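Local coordinates for putative dihydrodipicolinate synthase family protein (PDB 3QFE) that is of unknown specific function but belongs to the dihydrodipicolinate synthase family and folds as a TIM barrel, at residues 74-88 with 99-113. Sequence-based numbering, arbitrary orientation. Where two conformers were deposited one is given.
Sequences RKAVGPDFPIMAGVG and INDASVAGANYVLVL
Ala85 and Val87 pack against Ala102, Ala107, Ile99 and Val110 inside a beta-alpha-beta unit of the TIM barrel. Strands 83-86 and 109-112 are parallel neighbours in the barrel sheet, and helix 92-105 makes the crossover between them. The tight part lies where the strands meet helix 92-105 and each other. Ala85 CB sits 3.9 Å from Ala107 CB, and Ile70 of helix 63-77 touches both Ala85 and Ala102. Val87 spreads its two methyls: CG1 lies 3.8 Å from Val110 CG1, the two side chains crossing at about a right angle, while CG2 turns to Val112 CG2 at 3.5 Å. On the opposite face of the sheet, Met84 crosses Leu111, with CG 3.9 Å from Leu111 CB.

The strand starts, at the more open end, are joined by polar groups. The bends of Arg74 at chi2 and chi3 (59° and 61°) bring its guanidinium edge-on to Gly106 O, in the Schellman motif ending helix 92-105. NE and NH2 both grip this oxygen side-on. NH1 binds Gly78 O, in the guanidinium plane, and Phe81 O, tilted from it; together these bonds fix the group's rotation. Ile83 CD1 lies over the centre of one face, and a water sits off-centre over the other. That water bridges Pro79 O and Asn108 ND2. Asn108 OD1 takes two donors: Ile83 N lies in its carbonyl plane at 2.8 Å, whereas Arg74 NH2, also 2.8 Å from OD1, comes from above that plane.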
loop_
_atom_site.group_PDB
_atom_site.type_symbol
_atom_site.label_atom_id
_atom_site.label_comp_id
_atom_site.label_asym_id
_atom_site.label_seq_id
_atom_site.Cartn_x
_atom_site.Cartn_y
_atom_site.Cartn_z
ATOM N N ARG A 74 12.755 -1.208 6.820
ATOM C CA ARG A 74 13.834 -2.129 6.410
ATOM C C ARG A 74 14.381 -2.956 7.585
ATOM O O ARG A 74 14.610 -4.150 7.452
ATOM C CB ARG A 74 14.965 -1.378 5.694
ATOM C CG ARG A 74 16.213 -2.222 5.349
ATOM C CD ARG A 74 15.821 -3.387 4.437
ATOM N NE ARG A 74 15.255 -2.929 3.160
ATOM C CZ ARG A 74 14.448 -3.659 2.384
ATOM N NH1 ARG A 74 14.076 -4.891 2.748
ATOM N NH2 ARG A 74 13.985 -3.145 1.233
ATOM N N LYS A 75 14.592 -2.313 8.731
ATOM C CA LYS A 75 15.077 -3.001 9.925
ATOM C C LYS A 75 14.047 -4.050 10.411
ATOM O O LYS A 75 14.417 -5.145 10.826
ATOM C CB LYS A 75 15.404 -1.985 11.022
ATOM C CG LYS A 75 15.918 -2.584 12.315
ATOM C CD LYS A 75 16.280 -1.496 13.369
ATOM C CE LYS A 75 16.441 -2.118 14.788
ATOM N NZ LYS A 75 16.459 -1.103 15.901
ATOM N N ALA A 76 12.762 -3.725 10.327
ATOM C CA ALA A 76 11.711 -4.636 10.800
ATOM C C ALA A 76 11.592 -5.903 9.971
ATOM O O ALA A 76 11.235 -6.941 10.516
ATOM C CB ALA A 76 10.353 -3.927 10.806
ATOM N N VAL A 77 11.852 -5.809 8.658
ATOM C CA VAL A 77 11.550 -6.912 7.728
ATOM C C VAL A 77 12.802 -7.679 7.231
ATOM O O VAL A 77 12.692 -8.802 6.720
ATOM C CB VAL A 77 10.649 -6.452 6.538
ATOM C CG1 VAL A 77 9.489 -5.573 7.034
ATOM C CG2 VAL A 77 11.458 -5.685 5.455
ATOM N N GLY A 78 13.984 -7.078 7.396
ATOM C CA GLY A 78 15.220 -7.697 6.935
ATOM C C GLY A 78 15.485 -7.377 5.477
ATOM O O GLY A 78 14.629 -6.801 4.810
ATOM N N PRO A 79 16.652 -7.791 4.953
ATOM C CA PRO A 79 17.089 -7.353 3.611
ATOM C C PRO A 79 16.405 -8.029 2.423
ATOM O O PRO A 79 16.531 -7.533 1.303
ATOM C CB PRO A 79 18.588 -7.693 3.604
ATOM C CG PRO A 79 18.681 -8.902 4.467
ATOM C CD PRO A 79 17.636 -8.689 5.584
ATOM N N ASP A 80 15.689 -9.128 2.658
ATOM C CA ASP A 80 15.059 -9.934 1.597
ATOM C C ASP A 80 13.544 -9.714 1.398
ATOM O O ASP A 80 12.953 -10.371 0.529
ATOM C CB ASP A 80 15.299 -11.435 1.867
ATOM C CG ASP A 80 16.797 -11.796 1.924
ATOM O OD1 ASP A 80 17.627 -11.041 1.370
ATOM O OD2 ASP A 80 17.136 -12.823 2.541
ATOM N N PHE A 81 12.927 -8.833 2.202
ATOM C CA PHE A 81 11.512 -8.542 2.088
ATOM C C PHE A 81 11.299 -7.182 1.387
ATOM O O PHE A 81 11.869 -6.163 1.797
ATOM C CB PHE A 81 10.865 -8.543 3.480
ATOM C CG PHE A 81 9.346 -8.645 3.458
ATOM C CD1 PHE A 81 8.726 -9.892 3.508
ATOM C CD2 PHE A 81 8.555 -7.498 3.376
ATOM C CE1 PHE A 81 7.335 -9.993 3.476
ATOM C CE2 PHE A 81 7.189 -7.576 3.350
ATOM C CZ PHE A 81 6.563 -8.813 3.397
ATOM N N PRO A 82 10.480 -7.167 0.326
ATOM C CA PRO A 82 10.313 -6.013 -0.564
ATOM C C PRO A 82 9.649 -4.830 0.125
ATOM O O PRO A 82 8.662 -4.995 0.860
ATOM C CB PRO A 82 9.404 -6.549 -1.681
ATOM C CG PRO A 82 9.531 -8.058 -1.612
ATOM C CD PRO A 82 9.753 -8.355 -0.157
ATOM N N ILE A 83 10.215 -3.653 -0.095
ATOM C CA ILE A 83 9.620 -2.441 0.385
ATOM C C ILE A 83 9.452 -1.443 -0.753
ATOM O O ILE A 83 10.403 -1.144 -1.468
ATOM C CB ILE A 83 10.445 -1.811 1.523
ATOM C CG1 ILE A 83 10.279 -2.614 2.819
ATOM C CG2 ILE A 83 10.018 -0.355 1.760
ATOM C CD1 ILE A 83 11.346 -2.228 3.850
ATOM N N MET A 84 8.226 -0.953 -0.901
ATOM C CA MET A 84 7.883 0.048 -1.874
ATOM C C MET A 84 7.570 1.322 -1.107
ATOM O O MET A 84 6.701 1.339 -0.245
ATOM C CB MET A 84 6.667 -0.427 -2.691
ATOM C CG MET A 84 6.259 0.504 -3.871
ATOM S SD MET A 84 4.824 -0.180 -4.732
ATOM C CE MET A 84 5.353 -1.815 -5.270
ATOM N N ALA A 85 8.281 2.394 -1.409
ATOM C CA ALA A 85 8.103 3.629 -0.670
ATOM C C ALA A 85 7.346 4.654 -1.499
ATOM O O ALA A 85 7.711 4.922 -2.649
ATOM C CB ALA A 85 9.465 4.190 -0.264
ATOM N N GLY A 86 6.307 5.244 -0.911
ATOM C CA GLY A 86 5.612 6.378 -1.526
ATOM C C GLY A 86 6.510 7.601 -1.459
ATOM O O GLY A 86 7.180 7.848 -0.440
ATOM N N VAL A 87 6.543 8.364 -2.550
ATOM C CA VAL A 87 7.445 9.501 -2.660
ATOM C C VAL A 87 6.778 10.722 -3.262
ATOM O O VAL A 87 7.448 11.712 -3.546
ATOM C CB VAL A 87 8.663 9.194 -3.541
ATOM C CG1 VAL A 87 9.620 8.207 -2.869
ATOM C CG2 VAL A 87 8.231 8.721 -4.946
ATOM N N GLY A 88 5.464 10.671 -3.447
ATOM C CA GLY A 88 4.762 11.737 -4.161
ATOM C C GLY A 88 4.798 13.104 -3.492
ATOM O O GLY A 88 4.809 13.212 -2.267
ATOM N N ILE A 99 12.850 10.401 -3.254
ATOM C CA ILE A 99 13.394 9.185 -3.832
ATOM C C ILE A 99 14.814 8.880 -3.325
ATOM O O ILE A 99 15.074 7.772 -2.864
ATOM C CB ILE A 99 13.352 9.201 -5.380
ATOM C CG1 ILE A 99 11.892 9.093 -5.880
ATOM C CG2 ILE A 99 14.207 8.070 -5.927
ATOM C CD1 ILE A 99 11.737 9.263 -7.430
ATOM N N ASN A 100 15.709 9.868 -3.388
ATOM C CA ASN A 100 17.060 9.679 -2.909
ATOM C C ASN A 100 17.109 9.331 -1.421
ATOM O O ASN A 100 17.897 8.483 -1.010
ATOM C CB ASN A 100 17.932 10.889 -3.276
ATOM C CG ASN A 100 18.333 10.871 -4.745
ATOM O OD1 ASN A 100 18.894 9.885 -5.234
ATOM N ND2 ASN A 100 18.016 11.930 -5.460
ATOM N N ASP A 101 16.253 9.975 -0.627
ATOM C CA ASP A 101 16.128 9.624 0.789
ATOM C C ASP A 101 15.712 8.166 0.929
ATOM O O ASP A 101 16.289 7.450 1.754
ATOM C CB ASP A 101 15.106 10.511 1.505
ATOM C CG ASP A 101 15.614 11.936 1.708
ATOM O OD1 ASP A 101 16.813 12.204 1.464
ATOM O OD2 ASP A 101 14.807 12.787 2.115
ATOM N N ALA A 102 14.734 7.741 0.119
ATOM C CA ALA A 102 14.204 6.371 0.161
ATOM C C ALA A 102 15.274 5.352 -0.181
ATOM O O ALA A 102 15.374 4.298 0.447
ATOM C CB ALA A 102 12.977 6.206 -0.782
ATOM N N SER A 103 16.064 5.687 -1.189
ATOM C CA SER A 103 17.134 4.834 -1.636
ATOM C C SER A 103 18.135 4.623 -0.510
ATOM O O SER A 103 18.447 3.479 -0.165
ATOM C CB SER A 103 17.804 5.451 -2.853
ATOM O OG SER A 103 18.824 4.601 -3.323
ATOM N N VAL A 104 18.610 5.717 0.080
ATOM C CA VAL A 104 19.543 5.633 1.211
ATOM C C VAL A 104 18.934 4.841 2.410
ATOM O O VAL A 104 19.616 4.074 3.058
ATOM C CB VAL A 104 20.070 7.055 1.654
ATOM C CG1 VAL A 104 20.953 6.968 2.918
ATOM C CG2 VAL A 104 20.869 7.733 0.508
ATOM N N ALA A 105 17.644 4.988 2.649
ATOM C CA ALA A 105 17.032 4.363 3.813
ATOM C C ALA A 105 16.729 2.871 3.602
ATOM O O ALA A 105 16.376 2.185 4.536
ATOM C CB ALA A 105 15.797 5.131 4.232
ATOM N N GLY A 106 16.878 2.381 2.372
ATOM C CA GLY A 106 16.749 0.963 2.081
ATOM C C GLY A 106 15.545 0.475 1.284
ATOM O O GLY A 106 15.334 -0.730 1.209
ATOM N N ALA A 107 14.743 1.360 0.691
ATOM C CA ALA A 107 13.608 0.926 -0.154
ATOM C C ALA A 107 14.064 0.178 -1.430
ATOM O O ALA A 107 15.212 0.353 -1.862
ATOM C CB ALA A 107 12.733 2.105 -0.509
ATOM N N ASN A 108 13.205 -0.685 -2.004
ATOM C CA ASN A 108 13.536 -1.387 -3.267
ATOM C C ASN A 108 12.898 -0.694 -4.470
ATOM O O ASN A 108 13.436 -0.735 -5.595
ATOM C CB ASN A 108 13.074 -2.853 -3.265
ATOM C CG ASN A 108 13.547 -3.627 -2.052
ATOM O OD1 ASN A 108 12.764 -3.929 -1.147
ATOM N ND2 ASN A 108 14.817 -3.953 -2.020
ATOM N N TYR A 109 11.742 -0.073 -4.223
ATOM C CA TYR A 109 10.977 0.584 -5.259
ATOM C C TYR A 109 10.398 1.890 -4.728
ATOM O O TYR A 109 10.166 2.047 -3.510
ATOM C CB TYR A 109 9.811 -0.308 -5.698
ATOM C CG TYR A 109 10.114 -1.790 -5.839
ATOM C CD1 TYR A 109 10.836 -2.288 -6.924
ATOM C CD2 TYR A 109 9.647 -2.684 -4.915
ATOM C CE1 TYR A 109 11.087 -3.639 -7.060
ATOM C CE2 TYR A 109 9.890 -4.048 -5.037
ATOM C CZ TYR A 109 10.599 -4.518 -6.104
ATOM O OH TYR A 109 10.825 -5.874 -6.185
ATOM N N VAL A 110 10.103 2.811 -5.638
ATOM C CA VAL A 110 9.409 4.017 -5.239
ATOM C C VAL A 110 8.094 4.113 -5.966
ATOM O O VAL A 110 7.999 3.781 -7.147
ATOM C CB VAL A 110 10.249 5.315 -5.416
ATOM C CG1 VAL A 110 11.422 5.260 -4.517
ATOM C CG2 VAL A 110 10.710 5.505 -6.854
ATOM N N LEU A 111 7.084 4.566 -5.232
ATOM C CA LEU A 111 5.735 4.689 -5.734
ATOM C C LEU A 111 5.385 6.170 -5.933
ATOM O O LEU A 111 5.363 6.945 -4.978
ATOM C CB LEU A 111 4.816 4.006 -4.738
ATOM C CG LEU A 111 3.315 3.946 -4.953
ATOM C CD1 LEU A 111 2.921 3.100 -6.149
ATOM C CD2 LEU A 111 2.722 3.378 -3.646
ATOM N N VAL A 112 5.147 6.564 -7.177
ATOM C CA VAL A 112 5.147 7.975 -7.565
ATOM C C VAL A 112 3.786 8.477 -8.078
ATOM O O VAL A 112 3.334 8.073 -9.140
ATOM C CB VAL A 112 6.256 8.256 -8.665
ATOM C CG1 VAL A 112 6.358 9.760 -9.028
ATOM C CG2 VAL A 112 7.626 7.742 -8.229
ATOM N N LEU A 113 3.154 9.376 -7.318
ATOM C CA LEU A 113 1.975 10.135 -7.783
ATOM C C LEU A 113 2.322 11.054 -8.932
ATOM O O LEU A 113 3.439 11.554 -8.998
ATOM C CB LEU A 113 1.384 11.001 -6.651
ATOM C CG LEU A 113 0.665 10.217 -5.545
ATOM C CD1 LEU A 113 0.731 10.948 -4.198
ATOM C CD2 LEU A 113 -0.786 9.873 -5.943
HETATM O O HOH W 1 16.397 -5.305 -0.182
#